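Twin-arginine translocation pathway signal (Rhodoferax ferrireducens, PDB 5IM2) probably acts as the extracellular solute-binding component of a TRAP transporter and here holds copurified benzoate between its two lobes. Local coordinates at residues 168-173 / 298-303; 131-136 / 256-261. One frame throughout, in Å; residues are numbered along the deposited sequence.

Overall arrangement
Interactions 1 and 2 have centres 11 Å apart, and their segments alternate along the chain: 131-136, 168-173, 256-261, 298-303. The two middle segments belong to the connections between the sheets. Residues 168-170 lead from strand 161-167 of the five-stranded sheet to strand 171-175 of the six-stranded one, and 256-261 lies on the return path from strand 247-251 to strand 262-267. The connections touch: His168 O and Thr260 OG1 are 2.8 Å apart, Gly171 N and Tyr259 O 3.0 Å, both probable hydrogen bonds. Paired crossings of this kind are consistent with the hinge of a two-lobed solute-binding protein, with interaction 1 beside the benzoate.

Interaction 1: 168-173 / 298-303; sequences HGPGVF and VQQAGD. With BEZ (benzoic acid), chain B.
Gly169 N, Gln299 O and Asp303 OD1 converge on one water across this contact. The water accepts from Gly169 N at 2.8 Å, donates to Asp303 OD1 at 2.7 Å, and gives a weak bond to Gln299 O. The other carboxylate oxygen has a water of its own, which donates to Pro170 O at 2.6 Å and, more weakly, to Asp303 OD2. Asp303 is thus tied through water to two successive residues of the loop, while OD2 also packs against Gly169 CA and Pro170 CD. Gln300 lays its extended chain along Gly169 and crosses the proline ring at about a right angle, its NE2 lying 3.5 Å from Pro170 CD; its OE1 accepts from Ala138 N.

Nearer the ligand, the amide carbon Gln299 CD rests 3.5 Å from His168 CB. That amide is held at both ends, OE1 by Gln166 NE2 and NE2 by Glu234 OE2, which fixes its rotation and leaves NE2 3.5 Å from benzoate C4. His168 places CG between its backbone N and carbonyl carbon (chi1 63°), and the ring turns back so that ND1 donates to Gly169 O at 2.7 Å. With an N-H...O angle of 158° and the acceptor only 5° out of the ring plane, this bond helps hold the imidazole's rotation, with CD2 3.9 Å from benzoate C6. Arg192 and Tyr118 bind the ligand by hydrogen bonds, while His168 and Gln299 form part of the wall beside its aromatic ring in the pocket of a family 7 extracellular solute-binding protein.

Interaction 2: 131-136 / 256-261; sequences LPFMMT and GALYTA
Phe133 and Leu258 bring two irregular loop backbones to a CA-CA separation of 4.9 Å, with Phe133 in a left-handed conformation of positive phi (54°). Phe133 N donates to Leu258 O at 3.1 Å; the N-H...O angle of 162° makes the bond fairly straight, although the donor sits well above the carbonyl plane. Beside it, Phe133 CA makes a C-H...O contact of 3.1 Å with Ala257 O. The phenyl ring then folds over the opposing backbone in a CH-pi contact, Leu258 CA lying 3.9 Å from the ring centroid over one face, while Leu258 CD1 meets CE2 of Phe133 at 3.5 Å. Lys329 makes a cation-pi contact with this ring.

Segment 256-261 is part of the passage from strand 247-251 to strand 262-267, hence from one sheet of the two-lobed binding-protein fold to the other; 131-136, the loop leading to helix 138-152, packs against it.

Met135 reaches across with an extended chain that bends only at its last torsion (chi3 48°). This turn puts CE between Ala257 CB, 3.7 Å away, and Thr260 CB, 3.6 Å away, and the methionine crosses the threonine at about a right angle. Three waters join the backbones: one links Leu131 O to Thr260 N, another Met135 N to Ala257 O, and a third Met135 O to Ala257 N. On the far side of 131-136, Leu131 packs on helix 334-345 and Met134 on helix 350-367.

Interaction 1: 168-173 / 298-303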
loop_
_atom_site.group_PDB
_atom_site.type_symbol
_atom_site.label_atom_id
_atom_site.label_comp_id
_atom_site.label_asym_id
_atom_site.label_seq_id
_atom_site.Cartn_x
_atom_site.Cartn_y
_atom_site.Cartn_z
ATOM N N HIS A 168 -3.071 2.568 1.473
ATOM C CA HIS A 168 -2.658 3.935 1.753
ATOM C C HIS A 168 -3.660 4.966 1.191
ATOM O O HIS A 168 -4.723 4.628 0.673
ATOM C CB HIS A 168 -1.201 4.171 1.291
ATOM C CG HIS A 168 -0.925 4.034 -0.191
ATOM N ND1 HIS A 168 -1.601 4.745 -1.167
ATOM C CD2 HIS A 168 0.027 3.321 -0.844
ATOM C CE1 HIS A 168 -1.109 4.430 -2.359
ATOM N NE2 HIS A 168 -0.095 3.595 -2.191
ATOM N N GLY A 169 -3.335 6.267 1.374
ATOM C CA GLY A 169 -4.173 7.328 0.874
ATOM C C GLY A 169 -4.154 7.403 -0.647
ATOM O O GLY A 169 -3.459 6.646 -1.329
ATOM N N PRO A 170 -4.927 8.330 -1.200
ATOM C CA PRO A 170 -5.042 8.390 -2.667
ATOM C C PRO A 170 -3.704 8.620 -3.349
ATOM O O PRO A 170 -2.884 9.434 -2.914
ATOM C CB PRO A 170 -6.000 9.559 -2.899
ATOM C CG PRO A 170 -6.781 9.671 -1.601
ATOM C CD PRO A 170 -5.818 9.283 -0.526
ATOM N N GLY A 171 -3.476 7.892 -4.447
ATOM C CA GLY A 171 -2.240 8.058 -5.190
ATOM C C GLY A 171 -2.122 9.420 -5.859
ATOM O O GLY A 171 -3.111 10.042 -6.265
ATOM N N VAL A 172 -0.877 9.906 -5.964
ATOM C CA VAL A 172 -0.568 11.207 -6.548
ATOM C C VAL A 172 0.538 10.994 -7.580
ATOM O O VAL A 172 1.365 10.091 -7.439
ATOM C CB VAL A 172 -0.136 12.205 -5.428
ATOM C CG1 VAL A 172 0.344 13.530 -5.967
ATOM C CG2 VAL A 172 -1.262 12.415 -4.420
ATOM N N PHE A 173 0.552 11.823 -8.622
ATOM C CA PHE A 173 1.641 11.830 -9.595
ATOM C C PHE A 173 2.711 12.841 -9.193
ATOM O O PHE A 173 2.404 14.014 -8.959
ATOM C CB PHE A 173 1.152 12.212 -10.995
ATOM C CG PHE A 173 0.190 11.244 -11.614
ATOM C CD1 PHE A 173 0.550 9.920 -11.822
ATOM C CD2 PHE A 173 -1.058 11.672 -12.031
ATOM C CE1 PHE A 173 -0.337 9.033 -12.402
ATOM C CE2 PHE A 173 -1.936 10.802 -12.654
ATOM C CZ PHE A 173 -1.574 9.484 -12.839
ATOM N N VAL A 298 -4.035 6.022 9.815
ATOM C CA VAL A 298 -2.796 6.729 10.168
ATOM C C VAL A 298 -1.953 6.984 8.925
ATOM O O VAL A 298 -1.350 8.063 8.775
ATOM C CB VAL A 298 -2.027 5.937 11.237
ATOM C CG1 VAL A 298 -0.669 6.560 11.490
ATOM C CG2 VAL A 298 -2.845 5.904 12.537
ATOM N N GLN A 299 -1.919 6.024 7.996
ATOM C CA GLN A 299 -1.147 6.245 6.772
ATOM C C GLN A 299 -1.716 7.427 5.987
ATOM O O GLN A 299 -0.979 8.314 5.528
ATOM C CB GLN A 299 -1.102 4.995 5.916
ATOM C CG GLN A 299 0.090 5.053 4.892
ATOM C CD GLN A 299 0.460 3.709 4.328
ATOM O OE1 GLN A 299 -0.204 2.710 4.543
ATOM N NE2 GLN A 299 1.517 3.698 3.566
ATOM N N GLN A 300 -3.031 7.482 5.850
ATOM C CA GLN A 300 -3.625 8.618 5.146
ATOM C C GLN A 300 -3.501 9.910 5.948
ATOM O O GLN A 300 -3.438 11.001 5.361
ATOM C CB GLN A 300 -5.093 8.314 4.800
ATOM C CG GLN A 300 -5.759 9.433 4.015
ATOM C CD GLN A 300 -7.058 9.065 3.347
ATOM O OE1 GLN A 300 -7.656 8.035 3.636
ATOM N NE2 GLN A 300 -7.537 9.943 2.478
ATOM N N ALA A 301 -3.492 9.839 7.283
ATOM C CA ALA A 301 -3.335 11.050 8.072
ATOM C C ALA A 301 -1.988 11.728 7.846
ATOM O O ALA A 301 -1.841 12.905 8.180
ATOM C CB ALA A 301 -3.499 10.765 9.569
ATOM N N GLY A 302 -1.003 11.014 7.320
ATOM C CA GLY A 302 0.280 11.617 7.018
ATOM C C GLY A 302 0.338 12.324 5.689
ATOM O O GLY A 302 1.366 12.928 5.369
ATOM N N ASP A 303 -0.748 12.288 4.911
ATOM C CA ASP A 303 -0.711 12.893 3.583
ATOM C C ASP A 303 -0.544 14.406 3.693
ATOM O O ASP A 303 0.244 15.010 2.955
ATOM C CB ASP A 303 -1.989 12.569 2.799
ATOM C CG ASP A 303 -1.998 11.192 2.180
ATOM O OD1 ASP A 303 -0.970 10.467 2.172
ATOM O OD2 ASP A 303 -3.088 10.832 1.648
HETATM C C BEZ B . 4.947 2.463 -2.600
HETATM O O1 BEZ B . 4.329 3.085 -3.511
HETATM O O2 BEZ B . 5.760 1.561 -2.914
HETATM C C1 BEZ B . 4.733 2.830 -1.162
HETATM C C2 BEZ B . 5.404 2.131 -0.163
HETATM C C3 BEZ B . 5.213 2.512 1.167
HETATM C C4 BEZ B . 4.349 3.550 1.471
HETATM C C5 BEZ B . 3.666 4.223 0.477
HETATM C C6 BEZ B . 3.862 3.857 -0.859
HETATM O O HOH W 1 -1.377 7.855 2.590
HETATM O O HOH W 2 -2.175 10.998 -0.968
#

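Interaction 2: 131-136 / 256-261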
loop_
_atom_site.group_PDB
_atom_site.type_symbol
_atom_site.label_atom_id
_atom_site.label_comp_id
_atom_site.label_asym_id
_atom_site.label_seq_id
_atom_site.Cartn_x
_atom_site.Cartn_y
_atom_site.Cartn_z
ATOM N N LEU A 131 -7.270 -1.610 -8.184
ATOM C CA LEU A 131 -7.866 -1.276 -9.463
ATOM C C LEU A 131 -8.295 0.186 -9.486
ATOM O O LEU A 131 -8.418 0.833 -8.443
ATOM C CB LEU A 131 -9.069 -2.183 -9.743
ATOM C CG LEU A 131 -8.765 -3.684 -9.825
ATOM C CD1 LEU A 131 -10.036 -4.442 -9.897
ATOM C CD2 LEU A 131 -7.915 -3.984 -11.032
ATOM N N PRO A 132 -8.522 0.748 -10.661
ATOM C CA PRO A 132 -8.763 2.190 -10.716
ATOM C C PRO A 132 -10.034 2.576 -9.963
ATOM O O PRO A 132 -11.073 1.913 -10.072
ATOM C CB PRO A 132 -8.860 2.473 -12.219
ATOM C CG PRO A 132 -8.005 1.450 -12.804
ATOM C CD PRO A 132 -8.253 0.203 -11.999
ATOM N N PHE A 133 -9.934 3.653 -9.193
ATOM C CA PHE A 133 -11.108 4.308 -8.584
ATOM C C PHE A 133 -11.952 3.314 -7.770
ATOM O O PHE A 133 -13.172 3.177 -7.962
ATOM C CB PHE A 133 -11.927 5.019 -9.662
ATOM C CG PHE A 133 -11.154 6.115 -10.346
ATOM C CD1 PHE A 133 -10.990 7.330 -9.733
ATOM C CD2 PHE A 133 -10.553 5.913 -11.572
ATOM C CE1 PHE A 133 -10.270 8.324 -10.308
ATOM C CE2 PHE A 133 -9.828 6.912 -12.165
ATOM C CZ PHE A 133 -9.694 8.138 -11.546
ATOM N N MET A 134 -11.273 2.588 -6.869
ATOM C CA MET A 134 -11.909 1.666 -5.919
ATOM C C MET A 134 -12.088 2.263 -4.528
ATOM O O MET A 134 -13.127 2.039 -3.888
ATOM C CB MET A 134 -11.097 0.377 -5.784
ATOM C CG MET A 134 -11.098 -0.523 -6.980
ATOM S SD MET A 134 -12.710 -1.291 -7.260
ATOM C CE MET A 134 -12.829 -2.328 -5.845
ATOM N N MET A 135 -11.120 3.028 -4.051
ATOM C CA MET A 135 -11.092 3.412 -2.642
ATOM C C MET A 135 -11.961 4.624 -2.364
ATOM O O MET A 135 -12.065 5.544 -3.166
ATOM C CB MET A 135 -9.652 3.711 -2.217
ATOM C CG MET A 135 -9.520 4.283 -0.816
ATOM S SD MET A 135 -7.824 4.624 -0.306
ATOM C CE MET A 135 -7.268 5.465 -1.690
ATOM N N THR A 136 -12.562 4.632 -1.175
ATOM C CA THR A 136 -13.172 5.836 -0.633
ATOM C C THR A 136 -12.119 6.553 0.227
ATOM O O THR A 136 -11.410 7.440 -0.270
ATOM C CB THR A 136 -14.421 5.481 0.162
ATOM O OG1 THR A 136 -14.100 4.486 1.125
ATOM C CG2 THR A 136 -15.482 4.909 -0.738
ATOM N N GLY A 256 -12.879 10.829 -6.787
ATOM C CA GLY A 256 -12.364 9.544 -6.354
ATOM C C GLY A 256 -10.853 9.513 -6.274
ATOM O O GLY A 256 -10.154 10.522 -6.368
ATOM N N ALA A 257 -10.352 8.301 -6.045
ATOM C CA ALA A 257 -8.934 8.049 -5.867
ATOM C C ALA A 257 -8.466 7.197 -7.028
ATOM O O ALA A 257 -8.966 6.088 -7.226
ATOM C CB ALA A 257 -8.666 7.332 -4.546
ATOM N N LEU A 258 -7.481 7.684 -7.766
ATOM C CA LEU A 258 -7.038 6.953 -8.939
ATOM C C LEU A 258 -6.605 5.535 -8.572
ATOM O O LEU A 258 -6.998 4.569 -9.234
ATOM C CB LEU A 258 -5.891 7.702 -9.623
ATOM C CG LEU A 258 -5.288 6.938 -10.823
ATOM C CD1 LEU A 258 -6.315 6.800 -11.909
ATOM C CD2 LEU A 258 -4.083 7.683 -11.328
ATOM N N TYR A 259 -5.769 5.385 -7.541
ATOM C CA TYR A 259 -5.372 4.052 -7.093
ATOM C C TYR A 259 -4.944 4.119 -5.628
ATOM O O TYR A 259 -4.673 5.185 -5.076
ATOM C CB TYR A 259 -4.219 3.460 -7.956
ATOM C CG TYR A 259 -2.878 3.963 -7.516
ATOM C CD1 TYR A 259 -2.416 5.204 -7.908
ATOM C CD2 TYR A 259 -2.105 3.222 -6.635
ATOM C CE1 TYR A 259 -1.200 5.704 -7.439
ATOM C CE2 TYR A 259 -0.885 3.709 -6.165
ATOM C CZ TYR A 259 -0.448 4.950 -6.567
ATOM O OH TYR A 259 0.756 5.431 -6.088
ATOM N N THR A 260 -4.867 2.942 -5.024
ATOM C CA THR A 260 -4.112 2.734 -3.795
ATOM C C THR A 260 -3.394 1.393 -3.898
ATOM O O THR A 260 -3.668 0.570 -4.783
ATOM C CB THR A 260 -5.018 2.832 -2.565
ATOM O OG1 THR A 260 -4.202 2.810 -1.394
ATOM C CG2 THR A 260 -6.043 1.703 -2.504
ATOM N N ALA A 261 -2.428 1.191 -3.013
ATOM C CA ALA A 261 -1.715 -0.073 -2.923
ATOM C C ALA A 261 -2.067 -0.756 -1.610
ATOM O O ALA A 261 -2.400 -0.104 -0.631
ATOM C CB ALA A 261 -0.198 0.127 -3.035
HETATM O O HOH W 3 -7.183 1.385 -6.101
HETATM O O HOH W 4 -8.817 3.583 -5.709
HETATM O O HOH W 5 -12.196 6.068 -5.977
#